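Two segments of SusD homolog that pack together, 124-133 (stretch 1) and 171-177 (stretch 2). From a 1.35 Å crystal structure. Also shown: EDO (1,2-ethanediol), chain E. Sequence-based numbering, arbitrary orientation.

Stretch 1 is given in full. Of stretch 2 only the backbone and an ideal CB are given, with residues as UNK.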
# COMPACT_ATOMS: atom_id res chain seq x y z
N LYS A 124 9.05 -8.16 19.31
CA LYS A 124 7.80 -7.64 19.81
C LYS A 124 7.42 -6.42 18.97
O LYS A 124 6.25 -6.28 18.57
CB LYS A 124 7.89 -7.24 21.28
CG LYS A 124 7.95 -8.42 22.25
CD LYS A 124 8.09 -7.87 23.69
CE LYS A 124 8.20 -8.95 24.73
NZ LYS A 124 8.61 -8.29 26.03
N ALA A 125 8.36 -5.49 18.77
CA ALA A 125 8.08 -4.28 17.98
C ALA A 125 7.63 -4.62 16.56
O ALA A 125 6.66 -4.02 16.04
CB ALA A 125 9.28 -3.39 17.93
N GLU A 126 8.29 -5.59 15.93
CA GLU A 126 7.90 -6.01 14.62
C GLU A 126 6.52 -6.64 14.58
O GLU A 126 5.73 -6.39 13.65
CB GLU A 126 8.93 -7.00 14.05
CG GLU A 126 10.27 -6.43 13.76
CD GLU A 126 11.15 -7.43 13.09
OE1 GLU A 126 10.82 -7.85 11.97
OE2 GLU A 126 12.17 -7.85 13.67
N ALA A 127 6.18 -7.42 15.60
CA ALA A 127 4.88 -8.03 15.67
C ALA A 127 3.80 -6.97 15.86
O ALA A 127 2.72 -7.07 15.25
CB ALA A 127 4.83 -9.07 16.83
N ILE A 128 4.05 -5.98 16.71
CA ILE A 128 3.09 -4.88 16.87
C ILE A 128 2.93 -4.13 15.56
O ILE A 128 1.80 -3.79 15.16
CB ILE A 128 3.54 -3.94 17.96
CG1 ILE A 128 3.41 -4.63 19.32
CG2 ILE A 128 2.69 -2.63 17.96
CD1 ILE A 128 4.28 -4.00 20.43
N PHE A 129 4.03 -3.86 14.86
CA PHE A 129 3.95 -3.22 13.56
C PHE A 129 3.10 -4.03 12.59
O PHE A 129 2.19 -3.48 11.92
CB PHE A 129 5.33 -2.96 12.97
CG PHE A 129 5.28 -2.44 11.55
CD1 PHE A 129 4.95 -1.10 11.31
CD2 PHE A 129 5.46 -3.28 10.48
CE1 PHE A 129 4.85 -0.64 10.01
CE2 PHE A 129 5.35 -2.81 9.17
CZ PHE A 129 5.06 -1.47 8.95
N MSE A 130 3.33 -5.32 12.48
CA MSE A 130 2.66 -6.12 11.52
C MSE A 130 1.22 -6.31 11.87
O MSE A 130 0.37 -6.38 10.96
CB MSE A 130 3.38 -7.47 11.35
CG MSE A 130 4.71 -7.29 10.62
SE MSE A 130 4.67 -6.42 8.91
CE MSE A 130 3.68 -7.68 7.99
N ARG A 131 0.90 -6.38 13.14
CA ARG A 131 -0.50 -6.42 13.54
C ARG A 131 -1.23 -5.16 13.14
O ARG A 131 -2.34 -5.22 12.60
CB ARG A 131 -0.63 -6.66 15.04
CG ARG A 131 -2.07 -6.78 15.52
CD ARG A 131 -2.18 -7.15 16.99
NE ARG A 131 -1.70 -6.04 17.79
CZ ARG A 131 -1.43 -6.08 19.09
NH1 ARG A 131 -1.58 -7.19 19.75
NH2 ARG A 131 -0.99 -5.00 19.71
N SER A 132 -0.61 -4.01 13.42
CA SER A 132 -1.15 -2.71 13.04
C SER A 132 -1.29 -2.56 11.55
O SER A 132 -2.31 -2.03 11.06
CB SER A 132 -0.34 -1.57 13.60
OG SER A 132 -0.25 -1.69 15.02
N LEU A 133 -0.29 -3.02 10.80
CA LEU A 133 -0.36 -2.94 9.35
C LEU A 133 -1.50 -3.78 8.80
O LEU A 133 -2.22 -3.37 7.90
CB LEU A 133 0.96 -3.38 8.72
CG LEU A 133 1.08 -3.18 7.22
CD1 LEU A 133 1.08 -1.70 6.82
CD2 LEU A 133 2.39 -3.81 6.74
N UNK A 171 -2.06 4.17 18.85
CA UNK A 171 -1.62 4.07 20.22
C UNK A 171 -0.61 2.95 20.41
O UNK A 171 0.28 3.07 21.26
CB UNK A 171 -2.82 3.86 21.14
N UNK A 172 -0.77 1.83 19.70
CA UNK A 172 0.18 0.72 19.82
C UNK A 172 1.52 1.07 19.18
O UNK A 172 2.58 0.59 19.61
CB UNK A 172 -0.39 -0.54 19.18
N UNK A 173 1.48 1.84 18.10
CA UNK A 173 2.68 2.19 17.35
C UNK A 173 3.53 3.32 17.95
O UNK A 173 4.75 3.28 17.92
CB UNK A 173 2.27 2.58 15.93
N UNK A 174 2.88 4.34 18.53
CA UNK A 174 3.59 5.47 19.11
C UNK A 174 4.76 5.09 20.04
O UNK A 174 5.84 5.64 19.91
CB UNK A 174 2.59 6.33 19.89
N UNK A 175 4.54 4.16 20.99
CA UNK A 175 5.64 3.77 21.88
C UNK A 175 6.85 3.19 21.16
O UNK A 175 7.96 3.29 21.65
CB UNK A 175 5.13 2.75 22.90
N UNK A 176 6.65 2.60 20.00
CA UNK A 176 7.78 2.08 19.25
C UNK A 176 8.74 3.18 18.86
O UNK A 176 9.94 2.95 18.71
CB UNK A 176 7.30 1.34 18.00
N UNK A 177 8.24 4.40 18.67
CA UNK A 177 9.08 5.54 18.41
C UNK A 177 9.57 6.10 19.75
O UNK A 177 10.78 6.28 19.95
CB UNK A 177 8.33 6.60 17.60
C1 EDO E . 4.71 11.92 16.49
O1 EDO E . 5.17 10.81 17.26
C2 EDO E . 3.18 11.90 16.39
O2 EDO E . 2.76 10.54 16.31

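Position 171 has helical backbone angles (-62/-36), and nothing of stretch 1 lies within 5.5 Å of its ideal CB. Stretch 1 therefore sets no requirement, and almost any residue would fit. The deposited residue is Ala-171, which makes no contact with stretch 1.

At position 172 the CA-to-CB bond points toward stretch 1, and the CA lies 7.0 Å from the CA of Ile-128. The ideal CB is 3.9 Å from Ile-128 CG2, 4.3 Å from Ser-132 OG and 4.5 Å from Arg-131 NH2. A methyl group, a hydroxyl and a cationic guanidinium thus lie within 4.5 Å of the ideal CB, so an acceptor on a short chain would suit it: Asp foremost, with Asn or Ser possible. It is Asp-172, with chi1 in the m well (-69°). Its OD2 lies 3.3 Å from Arg-131 NH2, forming a salt bridge whose hydrogen bond is weak, the N-H...acceptor angle being 131°. A water bridges Asp-172 OD2, Ser-132 OG and Arg-131 NE: it donates to Asp-172 OD2 (2.9 Å from the water O) and to Ser-132 OG (2.8 Å from the same O), and its O accepts from Arg-131 NE at 3.0 Å.

Position 173 directs its CB sideways, with Ser-132 OG 5.0 Å from the ideal CB, so a short side chain would reach little. Its CA is 6.7 Å from the CA of Phe-129. Ser-132 OG already donates to Ile-128 O at 2.9 Å, and the nearby Phe-129 ring favours a longer apolar chain, such as Leu, Met or Ile. Leu-173 (m, t) brings its end nearer: CD2 is 4.0 Å from Phe-129 CA and 4.3 Å from Phe-129 CD1, while CG is 3.7 Å from Ser-132 OG.

Positions 174 and 175 have no atom of stretch 1 within 5.5 Å of their ideal CBs; 174 could hold a polar chain, and many residues would suit 175, proline among them because phi is -60°. Gln-174, which makes no contact with stretch 1, binds ethanediol, probably from the crystallisation liquor, OE1 accepting from EDO O2 and NE2 donating to EDO O1, both at 2.6 Å. Pro-175 makes no contact with stretch 1.

Position 176 points toward stretch 1, its CA 6.5 Å from the CA of Ala-125 and its ideal CB 5.1 Å from Ala-125 CB. The small alanine leaves room for a medium apolar chain, Leu, Ile or Met. Leu-176 (m, t) sets CD2 3.9 Å from Ala-125 CB, and CD1 4.0 Å from Ile-128 CG2 and 3.6 Å from Ala-125 O.

At position 177 nothing of stretch 1 lies within 5.5 Å of the ideal CB, so stretch 1 does not restrict the choice; it is Leu-177, which makes no contact with stretch 1.

Stretch 2 171-177: ADLQPLL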
# COMPACT_ATOMS: atom_id res chain seq x y z
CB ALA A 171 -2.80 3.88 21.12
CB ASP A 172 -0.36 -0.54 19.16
CG ASP A 172 -1.54 -1.17 19.88
OD1 ASP A 172 -1.73 -0.90 21.05
OD2 ASP A 172 -2.22 -2.02 19.22
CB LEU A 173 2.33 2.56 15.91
CG LEU A 173 1.70 1.44 15.09
CD1 LEU A 173 0.96 1.98 13.81
CD2 LEU A 173 2.78 0.47 14.70
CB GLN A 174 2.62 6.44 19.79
CG GLN A 174 3.25 7.72 20.27
CD GLN A 174 3.61 8.62 19.17
OE1 GLN A 174 2.76 9.06 18.39
NE2 GLN A 174 4.88 8.96 19.09
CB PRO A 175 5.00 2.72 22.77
CG PRO A 175 3.58 3.03 22.76
CD PRO A 175 3.30 3.47 21.36
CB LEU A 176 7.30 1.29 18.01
CG LEU A 176 6.28 0.16 18.21
CD1 LEU A 176 6.00 -0.57 16.89
CD2 LEU A 176 6.72 -0.84 19.31
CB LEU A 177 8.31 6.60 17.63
CG LEU A 177 7.79 6.23 16.25
CD1 LEU A 177 7.16 7.45 15.63
CD2 LEU A 177 8.86 5.56 15.36
O HOH W 1 -1.88 -3.30 16.62
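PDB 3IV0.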